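Local structure of FMN Adenylyltransferase (Candida glabrata, 3FWK) at residues Ser19-Ile24 with Ser30-Thr35; Thr50-Ser55 with Trp83-Val88; Asn201-Trp206 with Leu250-Glu255. The protein catalyses the transfer of the adenylyl group of ATP to FMN, yielding FAD and pyrophosphate in FAD biosynthesis. One frame throughout, in Å; residues are numbered along the deposited sequence.

Interaction 1: Ser19-Ile24 with Ser30-Thr35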
loop_
_atom_site.group_PDB
_atom_site.type_symbol
_atom_site.label_atom_id
_atom_site.label_comp_id
_atom_site.label_asym_id
_atom_site.label_seq_id
_atom_site.Cartn_x
_atom_site.Cartn_y
_atom_site.Cartn_z
ATOM N N SER A 19 12.504 4.478 11.034
ATOM C CA SER A 19 13.282 4.539 12.262
ATOM C C SER A 19 12.616 5.423 13.316
ATOM O O SER A 19 12.601 5.093 14.504
ATOM C CB SER A 19 14.671 5.072 11.929
ATOM O OG SER A 19 15.429 4.174 11.161
ATOM N N SER A 20 12.066 6.546 12.876
ATOM C CA SER A 20 11.366 7.453 13.770
ATOM C C SER A 20 10.140 6.763 14.349
ATOM O O SER A 20 9.864 6.847 15.574
ATOM C CB SER A 20 11.016 8.758 13.046
ATOM O OG SER A 20 10.320 9.640 13.899
ATOM N N TYR A 21 9.396 6.031 13.520
ATOM C CA TYR A 21 8.238 5.314 14.047
ATOM C C TYR A 21 8.658 4.285 15.119
ATOM O O TYR A 21 8.014 4.151 16.177
ATOM C CB TYR A 21 7.500 4.569 12.885
ATOM C CG TYR A 21 6.154 4.023 13.329
ATOM C CD1 TYR A 21 4.974 4.722 13.105
ATOM C CD2 TYR A 21 6.071 2.795 14.021
ATOM C CE1 TYR A 21 3.740 4.249 13.553
ATOM C CE2 TYR A 21 4.877 2.329 14.493
ATOM C CZ TYR A 21 3.718 3.037 14.274
ATOM O OH TYR A 21 2.557 2.529 14.769
ATOM N N LEU A 22 9.763 3.595 14.851
ATOM C CA LEU A 22 10.290 2.590 15.791
ATOM C C LEU A 22 10.760 3.194 17.100
ATOM O O LEU A 22 10.852 2.479 18.102
ATOM C CB LEU A 22 11.409 1.803 15.159
ATOM C CG LEU A 22 10.936 0.838 14.064
ATOM C CD1 LEU A 22 12.160 0.227 13.395
ATOM C CD2 LEU A 22 10.079 -0.287 14.659
ATOM N N GLN A 23 11.007 4.499 17.106
ATOM C CA GLN A 23 11.396 5.215 18.327
ATOM C C GLN A 23 10.221 5.811 19.073
ATOM O O GLN A 23 10.411 6.288 20.084
ATOM C CB GLN A 23 12.395 6.312 17.960
ATOM C CG GLN A 23 13.710 5.800 17.432
ATOM C CD GLN A 23 14.516 6.883 16.707
ATOM O OE1 GLN A 23 14.175 8.080 16.761
ATOM N NE2 GLN A 23 15.579 6.463 16.007
ATOM N N ILE A 24 8.995 5.715 18.617
ATOM C CA ILE A 24 7.831 6.219 19.361
ATOM C C ILE A 24 7.463 5.608 20.713
ATOM O O ILE A 24 7.381 4.396 20.833
ATOM C CB ILE A 24 6.485 6.117 18.540
ATOM C CG1 ILE A 24 6.532 6.897 17.198
ATOM C CG2 ILE A 24 5.252 6.563 19.387
ATOM C CD1 ILE A 24 5.408 6.452 16.240
ATOM N N SER A 30 -0.445 -1.429 23.039
ATOM C CA SER A 30 -0.933 -0.421 22.113
ATOM C C SER A 30 -0.861 -0.878 20.668
ATOM O O SER A 30 -0.075 -1.771 20.311
ATOM C CB SER A 30 -0.169 0.876 22.274
ATOM O OG SER A 30 1.185 0.744 21.877
ATOM N N ILE A 31 -1.650 -0.227 19.835
ATOM C CA ILE A 31 -1.539 -0.429 18.387
ATOM C C ILE A 31 -0.164 -0.004 17.884
ATOM O O ILE A 31 0.411 -0.689 17.031
ATOM C CB ILE A 31 -2.642 0.334 17.632
ATOM C CG1 ILE A 31 -4.019 -0.250 17.921
ATOM C CG2 ILE A 31 -2.367 0.325 16.114
ATOM C CD1 ILE A 31 -5.160 0.674 17.538
ATOM N N ILE A 32 0.396 1.095 18.404
ATOM C CA ILE A 32 1.715 1.539 17.958
ATOM C C ILE A 32 2.758 0.459 18.257
ATOM O O ILE A 32 3.561 0.111 17.397
ATOM C CB ILE A 32 2.100 2.897 18.531
ATOM C CG1 ILE A 32 1.260 3.988 17.887
ATOM C CG2 ILE A 32 3.577 3.161 18.335
ATOM C CD1 ILE A 32 1.309 5.315 18.622
ATOM N N ALA A 33 2.761 -0.104 19.478
ATOM C CA ALA A 33 3.744 -1.144 19.772
ATOM C C ALA A 33 3.558 -2.374 18.876
ATOM O O ALA A 33 4.544 -2.940 18.408
ATOM C CB ALA A 33 3.657 -1.555 21.253
ATOM N N GLN A 34 2.312 -2.765 18.614
ATOM C CA GLN A 34 2.057 -3.875 17.723
ATOM C C GLN A 34 2.589 -3.589 16.293
ATOM O O GLN A 34 3.125 -4.473 15.632
ATOM C CB GLN A 34 0.567 -4.155 17.689
ATOM C CG GLN A 34 0.166 -5.399 16.900
ATOM C CD GLN A 34 -1.332 -5.463 16.732
ATOM O OE1 GLN A 34 -1.937 -4.584 16.131
ATOM N NE2 GLN A 34 -1.958 -6.496 17.298
ATOM N N THR A 35 2.432 -2.346 15.861
ATOM C CA THR A 35 2.939 -1.917 14.551
ATOM C C THR A 35 4.462 -1.948 14.524
ATOM O O THR A 35 5.062 -2.365 13.537
ATOM C CB THR A 35 2.390 -0.517 14.191
ATOM O OG1 THR A 35 0.975 -0.527 14.311
ATOM C CG2 THR A 35 2.802 -0.116 12.779
#
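The close packing between 19-24 and 30-35 is made mostly by Tyr21, whose phenol end reaches against the first turn of the helix that holds Ile32 and Thr35. With CG anti to the backbone N (chi1 -169°), the ring swings toward that helix. Tyr21 OH comes to 3.1 Å from Thr35 CB and 3.4 Å from Ile32 CA, so the hydroxyl is tightly seated against both the side chain and the backbone. The Tyr21 and Thr35 side chains cross at roughly a right angle, and Tyr21 CZ also meets Thr35 CG2 at 3.6 Å. A second apolar contact is less certain, because Ile24 adopts two conformers: in one of them its CG2 meets Ile32 CG2 at 3.9 Å.

The hydroxyls of Tyr21 and Thr35 find their partners elsewhere, with no direct bond between the two segments. Tyr21 OH is hydrogen-bonded to Ser207 OG on helix 202-212. Thr35 OG1 lies 3.5 Å from Tyr21 OH, but the angle is too poor for a bond. It turns back and donates to Ile31 O at 2.8 Å, approaching from above the carbonyl plane, and has a second partner in Asn204 ND2 of helix 202-212. Ile31 O also accepts from Thr35 N. At the start of this helix Ser30 is the N-cap, its OG accepting from Ala33 N at 3.0 Å with a nearly straight N-H...O angle of 165°.

Axes 10.2 Å apart at closest approach and N-to-C directions at 132° show that the segments run in broadly opposed senses. Gln36 NE2, one residue further on, bonds to both Tyr21 O and Ile24 O, tying the connection to the second helix. The whole is an alpha-alpha hairpin of helices 7-23 and 31-50, joined by a short loop.

Interaction 2: Thr50-Ser55 with Trp83-Val88. With BGC (beta-D-glucopyranose), chain C.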
loop_
_atom_site.group_PDB
_atom_site.type_symbol
_atom_site.label_atom_id
_atom_site.label_comp_id
_atom_site.label_asym_id
_atom_site.label_seq_id
_atom_site.Cartn_x
_atom_site.Cartn_y
_atom_site.Cartn_z
ATOM N N THR A 50 15.638 -11.987 2.262
ATOM C CA THR A 50 15.337 -11.680 0.859
ATOM C C THR A 50 16.571 -11.165 0.140
ATOM O O THR A 50 17.060 -11.825 -0.779
ATOM C CB THR A 50 14.178 -10.683 0.737
ATOM O OG1 THR A 50 13.015 -11.240 1.375
ATOM C CG2 THR A 50 13.867 -10.354 -0.735
ATOM N N PHE A 51 17.102 -10.025 0.569
ATOM C CA PHE A 51 18.195 -9.386 -0.173
ATOM C C PHE A 51 19.468 -10.244 -0.272
ATOM O O PHE A 51 20.154 -10.144 -1.277
ATOM C CB PHE A 51 18.491 -7.997 0.400
ATOM C CG PHE A 51 17.336 -7.009 0.282
ATOM C CD1 PHE A 51 16.337 -7.137 -0.700
ATOM C CD2 PHE A 51 17.286 -5.926 1.139
ATOM C CE1 PHE A 51 15.295 -6.202 -0.789
ATOM C CE2 PHE A 51 16.268 -5.002 1.038
ATOM C CZ PHE A 51 15.285 -5.129 0.078
ATOM N N PRO A 52 19.786 -11.080 0.738
ATOM C CA PRO A 52 20.966 -11.942 0.538
ATOM C C PRO A 52 20.808 -12.975 -0.575
ATOM O O PRO A 52 21.816 -13.500 -1.066
ATOM C CB PRO A 52 21.114 -12.645 1.894
ATOM C CG PRO A 52 20.491 -11.662 2.886
ATOM C CD PRO A 52 19.275 -11.167 2.120
ATOM N N LYS A 53 19.565 -13.272 -0.956
ATOM C CA LYS A 53 19.270 -14.286 -1.957
ATOM C C LYS A 53 18.995 -13.705 -3.339
ATOM O O LYS A 53 19.383 -14.304 -4.331
ATOM C CB LYS A 53 18.071 -15.130 -1.528
ATOM C CG LYS A 53 18.284 -15.961 -0.256
ATOM C CD LYS A 53 17.021 -16.730 0.108
ATOM C CE LYS A 53 17.212 -17.487 1.415
ATOM N NZ LYS A 53 18.527 -18.210 1.410
ATOM N N TRP A 54 18.260 -12.588 -3.402
ATOM C CA TRP A 54 17.887 -11.977 -4.671
ATOM C C TRP A 54 18.247 -10.529 -4.616
ATOM O O TRP A 54 17.938 -9.833 -3.649
ATOM C CB TRP A 54 16.380 -12.105 -4.951
ATOM C CG TRP A 54 15.887 -13.530 -4.953
ATOM C CD1 TRP A 54 15.984 -14.427 -5.985
ATOM C CD2 TRP A 54 15.242 -14.224 -3.869
ATOM N NE1 TRP A 54 15.464 -15.636 -5.601
ATOM C CE2 TRP A 54 14.983 -15.540 -4.323
ATOM C CE3 TRP A 54 14.855 -13.860 -2.575
ATOM C CZ2 TRP A 54 14.355 -16.506 -3.519
ATOM C CZ3 TRP A 54 14.254 -14.826 -1.753
ATOM C CH2 TRP A 54 14.017 -16.141 -2.236
ATOM N N SER A 55 18.900 -10.085 -5.690
ATOM C CA SER A 55 19.339 -8.699 -5.811
ATOM C C SER A 55 18.216 -7.694 -6.125
ATOM O O SER A 55 17.481 -7.839 -7.112
ATOM C CB SER A 55 20.410 -8.584 -6.895
ATOM O OG SER A 55 20.667 -7.200 -7.117
ATOM N N TRP A 83 17.754 1.152 1.797
ATOM C CA TRP A 83 18.698 2.079 2.410
ATOM C C TRP A 83 19.478 1.403 3.528
ATOM O O TRP A 83 20.709 1.488 3.592
ATOM C CB TRP A 83 17.979 3.326 2.911
ATOM C CG TRP A 83 18.916 4.368 3.414
ATOM C CD1 TRP A 83 19.321 4.580 4.719
ATOM C CD2 TRP A 83 19.632 5.321 2.619
ATOM N NE1 TRP A 83 20.240 5.627 4.769
ATOM C CE2 TRP A 83 20.421 6.102 3.499
ATOM C CE3 TRP A 83 19.632 5.627 1.258
ATOM C CZ2 TRP A 83 21.247 7.127 3.044
ATOM C CZ3 TRP A 83 20.454 6.653 0.805
ATOM C CH2 TRP A 83 21.232 7.390 1.691
ATOM N N GLU A 84 18.767 0.728 4.412
ATOM C CA GLU A 84 19.432 0.077 5.547
ATOM C C GLU A 84 20.434 -0.962 5.082
ATOM O O GLU A 84 21.585 -1.013 5.570
ATOM C CB GLU A 84 18.385 -0.501 6.483
ATOM C CG GLU A 84 19.002 -1.182 7.726
ATOM C CD GLU A 84 18.018 -1.478 8.837
ATOM O OE1 GLU A 84 16.838 -1.094 8.791
ATOM O OE2 GLU A 84 18.434 -2.151 9.826
ATOM N N TYR A 85 20.069 -1.745 4.082
ATOM C CA TYR A 85 20.908 -2.846 3.624
ATOM C C TYR A 85 22.162 -2.316 2.957
ATOM O O TYR A 85 23.260 -2.805 3.225
ATOM C CB TYR A 85 20.129 -3.744 2.663
ATOM C CG TYR A 85 20.831 -5.010 2.254
ATOM C CD1 TYR A 85 20.900 -6.098 3.131
ATOM C CD2 TYR A 85 21.360 -5.161 0.969
ATOM C CE1 TYR A 85 21.511 -7.289 2.744
ATOM C CE2 TYR A 85 21.974 -6.350 0.587
ATOM C CZ TYR A 85 22.045 -7.402 1.496
ATOM O OH TYR A 85 22.631 -8.617 1.138
ATOM N N TYR A 86 22.008 -1.312 2.107
ATOM C CA TYR A 86 23.132 -0.814 1.302
ATOM C C TYR A 86 23.952 0.293 1.918
ATOM O O TYR A 86 25.164 0.402 1.608
ATOM C CB TYR A 86 22.670 -0.419 -0.101
ATOM C CG TYR A 86 22.287 -1.617 -0.915
ATOM C CD1 TYR A 86 23.244 -2.563 -1.294
ATOM C CD2 TYR A 86 20.943 -1.853 -1.258
ATOM C CE1 TYR A 86 22.889 -3.688 -1.998
ATOM C CE2 TYR A 86 20.589 -2.969 -1.985
ATOM C CZ TYR A 86 21.567 -3.884 -2.348
ATOM O OH TYR A 86 21.225 -4.987 -3.059
ATOM N N ILE A 87 23.347 1.099 2.773
ATOM C CA ILE A 87 24.028 2.238 3.398
ATOM C C ILE A 87 24.327 2.018 4.868
ATOM O O ILE A 87 25.455 2.262 5.331
ATOM C CB ILE A 87 23.199 3.529 3.243
ATOM C CG1 ILE A 87 22.897 3.793 1.754
ATOM C CG2 ILE A 87 23.891 4.731 3.921
ATOM C CD1 ILE A 87 24.154 3.984 0.851
ATOM N N VAL A 88 23.327 1.589 5.626
ATOM C CA VAL A 88 23.450 1.564 7.087
ATOM C C VAL A 88 24.229 0.355 7.582
ATOM O O VAL A 88 25.231 0.512 8.290
ATOM C CB VAL A 88 22.084 1.656 7.789
ATOM C CG1 VAL A 88 22.245 1.478 9.300
ATOM C CG2 VAL A 88 21.428 2.991 7.492
HETATM C C2 BGC C . 19.931 -18.519 -5.809
HETATM C C3 BGC C . 18.759 -19.208 -6.502
HETATM C C4 BGC C . 17.778 -19.739 -5.464
HETATM C C5 BGC C . 17.388 -18.659 -4.450
HETATM C C6 BGC C . 16.581 -19.249 -3.294
HETATM C C1 BGC C . 19.383 -17.434 -4.907
HETATM O O1 BGC C . 20.471 -16.799 -4.252
HETATM O O2 BGC C . 20.837 -17.909 -6.745
HETATM O O3 BGC C . 19.268 -20.314 -7.271
HETATM O O4 BGC C . 16.580 -20.156 -6.111
HETATM O O5 BGC C . 18.565 -18.040 -3.907
HETATM O O6 BGC C . 17.400 -20.171 -2.562
#
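Thr50 O, just before the Phe51 that packs on Tyr85, is gripped by two amides, Lys53 N at 2.9 Å and Trp54 N at 3.0 Å. These bonds close a turn at the end of helix 31-50, and the Phe51 within it faces the end of helix 69-86.

Phe51 CB sits over the centre of one face of the Tyr85 ring, 3.7 Å from its centroid and 10° off the normal, a well-formed CH-pi contact. The Phe51 ring then turns its edge toward that face, with planes at 63°: an edge-to-face pair in which Phe51 CD2 meets Tyr85 CG at 3.8 Å. Tyr85 has CG anti to its own N (chi1 -173°), which extends the phenol past Phe51 until OH lies 3.8 Å from Pro52 CA.

Beyond the turn, Lys53 O accepts a hydrogen bond from O1 of the bound glucose at 2.7 Å. Trp54 CZ2 approaches C6 of the sugar at 3.5 Å. Lys162 and Tyr192 complete this pocket, whose ligand is neither FMN nor ATP. The contact itself is an edge-to-face aromatic pair packing the turn after helix 31-50 on the C-terminal end of helix 69-86 in the Rossmann-like alpha/beta fold.

Interaction 3: Asn201-Trp206 with Leu250-Glu255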
loop_
_atom_site.group_PDB
_atom_site.type_symbol
_atom_site.label_atom_id
_atom_site.label_comp_id
_atom_site.label_asym_id
_atom_site.label_seq_id
_atom_site.Cartn_x
_atom_site.Cartn_y
_atom_site.Cartn_z
ATOM N N ASN A 201 -1.930 -6.148 10.427
ATOM C CA ASN A 201 -3.362 -5.958 10.533
ATOM C C ASN A 201 -3.758 -4.573 10.029
ATOM O O ASN A 201 -2.916 -3.671 9.903
ATOM C CB ASN A 201 -3.779 -6.021 12.055
ATOM C CG ASN A 201 -3.165 -7.198 12.808
ATOM O OD1 ASN A 201 -3.445 -8.344 12.466
ATOM N ND2 ASN A 201 -2.368 -6.914 13.853
ATOM N N LEU A 202 -5.055 -4.396 9.779
ATOM C CA LEU A 202 -5.576 -3.138 9.263
ATOM C C LEU A 202 -5.152 -1.968 10.157
ATOM O O LEU A 202 -4.738 -0.928 9.654
ATOM C CB LEU A 202 -7.096 -3.230 9.143
ATOM C CG LEU A 202 -7.814 -1.967 8.635
ATOM C CD1 LEU A 202 -7.262 -1.520 7.275
ATOM C CD2 LEU A 202 -9.314 -2.213 8.613
ATOM N N ALA A 203 -5.243 -2.108 11.487
ATOM C CA ALA A 203 -4.883 -1.007 12.355
ATOM C C ALA A 203 -3.413 -0.628 12.214
ATOM O O ALA A 203 -3.046 0.552 12.368
ATOM C CB ALA A 203 -5.196 -1.383 13.817
ATOM N N ASN A 204 -2.557 -1.623 12.000
ATOM C CA ASN A 204 -1.141 -1.335 11.806
ATOM C C ASN A 204 -0.893 -0.529 10.523
ATOM O O ASN A 204 -0.063 0.381 10.509
ATOM C CB ASN A 204 -0.324 -2.617 11.752
ATOM C CG ASN A 204 -0.593 -3.535 12.930
ATOM O OD1 ASN A 204 -0.860 -4.709 12.707
ATOM N ND2 ASN A 204 -0.518 -3.010 14.157
ATOM N N ILE A 205 -1.582 -0.923 9.453
ATOM C CA ILE A 205 -1.491 -0.223 8.180
ATOM C C ILE A 205 -1.857 1.269 8.387
ATOM O O ILE A 205 -1.112 2.150 7.970
ATOM C CB ILE A 205 -2.414 -0.893 7.151
ATOM C CG1 ILE A 205 -1.950 -2.320 6.800
ATOM C CG2 ILE A 205 -2.531 0.010 5.889
ATOM C CD1 ILE A 205 -0.671 -2.395 6.058
ATOM N N TRP A 206 -3.005 1.547 9.022
ATOM C CA TRP A 206 -3.396 2.957 9.198
ATOM C C TRP A 206 -2.392 3.708 10.078
ATOM O O TRP A 206 -2.024 4.833 9.765
ATOM C CB TRP A 206 -4.796 3.112 9.768
ATOM C CG TRP A 206 -5.945 2.603 9.011
ATOM C CD1 TRP A 206 -6.940 1.823 9.491
ATOM C CD2 TRP A 206 -6.318 2.922 7.665
ATOM N NE1 TRP A 206 -7.902 1.627 8.548
ATOM C CE2 TRP A 206 -7.540 2.288 7.412
ATOM C CE3 TRP A 206 -5.731 3.694 6.649
ATOM C CZ2 TRP A 206 -8.213 2.394 6.197
ATOM C CZ3 TRP A 206 -6.409 3.797 5.435
ATOM C CH2 TRP A 206 -7.626 3.162 5.230
ATOM N N LEU A 250 -11.416 7.751 17.263
ATOM C CA LEU A 250 -10.218 7.672 16.452
ATOM C C LEU A 250 -9.102 7.012 17.242
ATOM O O LEU A 250 -8.752 7.476 18.325
ATOM C CB LEU A 250 -9.815 9.081 16.046
ATOM C CG LEU A 250 -8.511 9.228 15.237
ATOM C CD1 LEU A 250 -8.497 8.412 13.937
ATOM C CD2 LEU A 250 -8.268 10.692 14.890
ATOM N N ASN A 251 -8.504 5.959 16.682
ATOM C CA ASN A 251 -7.386 5.260 17.303
ATOM C C ASN A 251 -6.015 5.817 16.959
ATOM O O ASN A 251 -5.019 5.355 17.531
ATOM C CB ASN A 251 -7.409 3.765 16.981
ATOM C CG ASN A 251 -8.467 3.043 17.757
ATOM O OD1 ASN A 251 -8.312 2.863 18.975
ATOM N ND2 ASN A 251 -9.549 2.615 17.097
ATOM N N PHE A 252 -5.941 6.810 16.055
ATOM C CA PHE A 252 -4.677 7.250 15.492
ATOM C C PHE A 252 -4.425 8.729 15.719
ATOM O O PHE A 252 -3.707 9.368 14.954
ATOM C CB PHE A 252 -4.627 6.904 13.994
ATOM C CG PHE A 252 -4.947 5.459 13.739
ATOM C CD1 PHE A 252 -4.086 4.469 14.219
ATOM C CD2 PHE A 252 -6.164 5.069 13.149
ATOM C CE1 PHE A 252 -4.393 3.113 14.039
ATOM C CE2 PHE A 252 -6.467 3.708 12.991
ATOM C CZ PHE A 252 -5.587 2.748 13.428
ATOM N N GLU A 253 -4.979 9.263 16.797
ATOM C CA GLU A 253 -4.791 10.667 17.097
ATOM C C GLU A 253 -3.330 11.053 17.251
ATOM O O GLU A 253 -2.888 12.077 16.708
ATOM C CB GLU A 253 -5.601 11.072 18.344
ATOM C CG GLU A 253 -7.087 11.257 18.067
ATOM C CD GLU A 253 -7.977 11.337 19.313
ATOM O OE1 GLU A 253 -7.475 11.162 20.450
ATOM O OE2 GLU A 253 -9.199 11.545 19.133
ATOM N N TRP A 254 -2.564 10.246 17.979
ATOM C CA TRP A 254 -1.168 10.607 18.218
ATOM C C TRP A 254 -0.393 10.640 16.916
ATOM O O TRP A 254 0.370 11.569 16.654
ATOM C CB TRP A 254 -0.516 9.666 19.239
ATOM C CG TRP A 254 0.782 10.225 19.687
ATOM C CD1 TRP A 254 1.006 11.050 20.787
ATOM C CD2 TRP A 254 2.043 10.060 19.046
ATOM N NE1 TRP A 254 2.331 11.368 20.857
ATOM C CE2 TRP A 254 2.996 10.798 19.800
ATOM C CE3 TRP A 254 2.467 9.368 17.886
ATOM C CZ2 TRP A 254 4.333 10.873 19.430
ATOM C CZ3 TRP A 254 3.780 9.440 17.514
ATOM C CH2 TRP A 254 4.714 10.190 18.285
ATOM N N GLU A 255 -0.578 9.606 16.096
ATOM C CA GLU A 255 0.147 9.493 14.844
ATOM C C GLU A 255 -0.144 10.672 13.949
ATOM O O GLU A 255 0.778 11.176 13.288
ATOM C CB GLU A 255 -0.271 8.207 14.113
ATOM C CG GLU A 255 0.156 6.922 14.792
ATOM C CD GLU A 255 -0.899 6.324 15.747
ATOM O OE1 GLU A 255 -1.556 7.095 16.469
ATOM O OE2 GLU A 255 -1.055 5.078 15.732
#
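The Phe252 ring lies between two CB atoms, Trp206 CB from across the contact 3.6 Å above one face and toward the rim, and its own neighbour Asn251 CB 4.0 Å above the centre of the opposite face. Glu255 CD lies at its edge, in the ring plane. The approach of Trp206 CB is a CH-pi contact, 4.0 Å from the ring centroid and 24° off the normal; the nearest ring atom is Phe252 CE2, at 3.7 Å. The five-membered ring of the indole and the Phe252 ring meet obliquely, with planes at 59°.

The backbone of Trp206 points CB at Phe252; chi1 of -62°, with CG beside the backbone N, then carries the indole away, its NE1 bonded to Leu294 O and its ring edge-to-face with Tyr220.

The remaining contact is with the first turn of the helix. Ala203 O lies 3.3 Å from Phe252 CE1, set obliquely to the ring, and Ala203 CB meets Phe252 CZ at 4.2 Å. Phe252 thus packs against residues one turn apart, Ala203 and Trp206, on the same side of helix 202-212.

Asn204 OD1 secures the start of helix 202-212 by accepting from Asn201 N at 2.9 Å, the bond from the third helical residue back to the N-cap amide that forms one half of a capping box; the Asn201 side chain makes no capping bond in return. Glu255 OE2, hydrogen-bonded to Ser207 OG, ties helix 253-257 to helix 202-212.

The arrangement is buried packing of the later part of the chain, through Phe252, the N-cap residue of helix 253-257, on the first turn of helix 202-212, which follows strand 192-194 of the Rossmann-like alpha/beta domain.

How the interactions relate
Interactions 1 and 3 form one continuous packed region, their centres 11 Å apart. Asn204 ND2 probably hydrogen-bonds to both Gln34 OE1 and Thr35 OG1, each at 2.9 Å, so helix 202-212 is joined to the start of helix 31-50. Packing adds to this: Ile32 CG1 lies 3.3 Å from Glu255 OE2. Interaction 2 stands apart, its centre 23 Å from that of interaction 1 and 29 Å from that of interaction 3; the nearest atoms are about 6 Å and about 17 Å away respectively, with no touch in either case. Helix 31-50 nevertheless links the two regions, since 30-35 opens it and 50-55 begins at its last residue. The glucose is bound beside interaction 2.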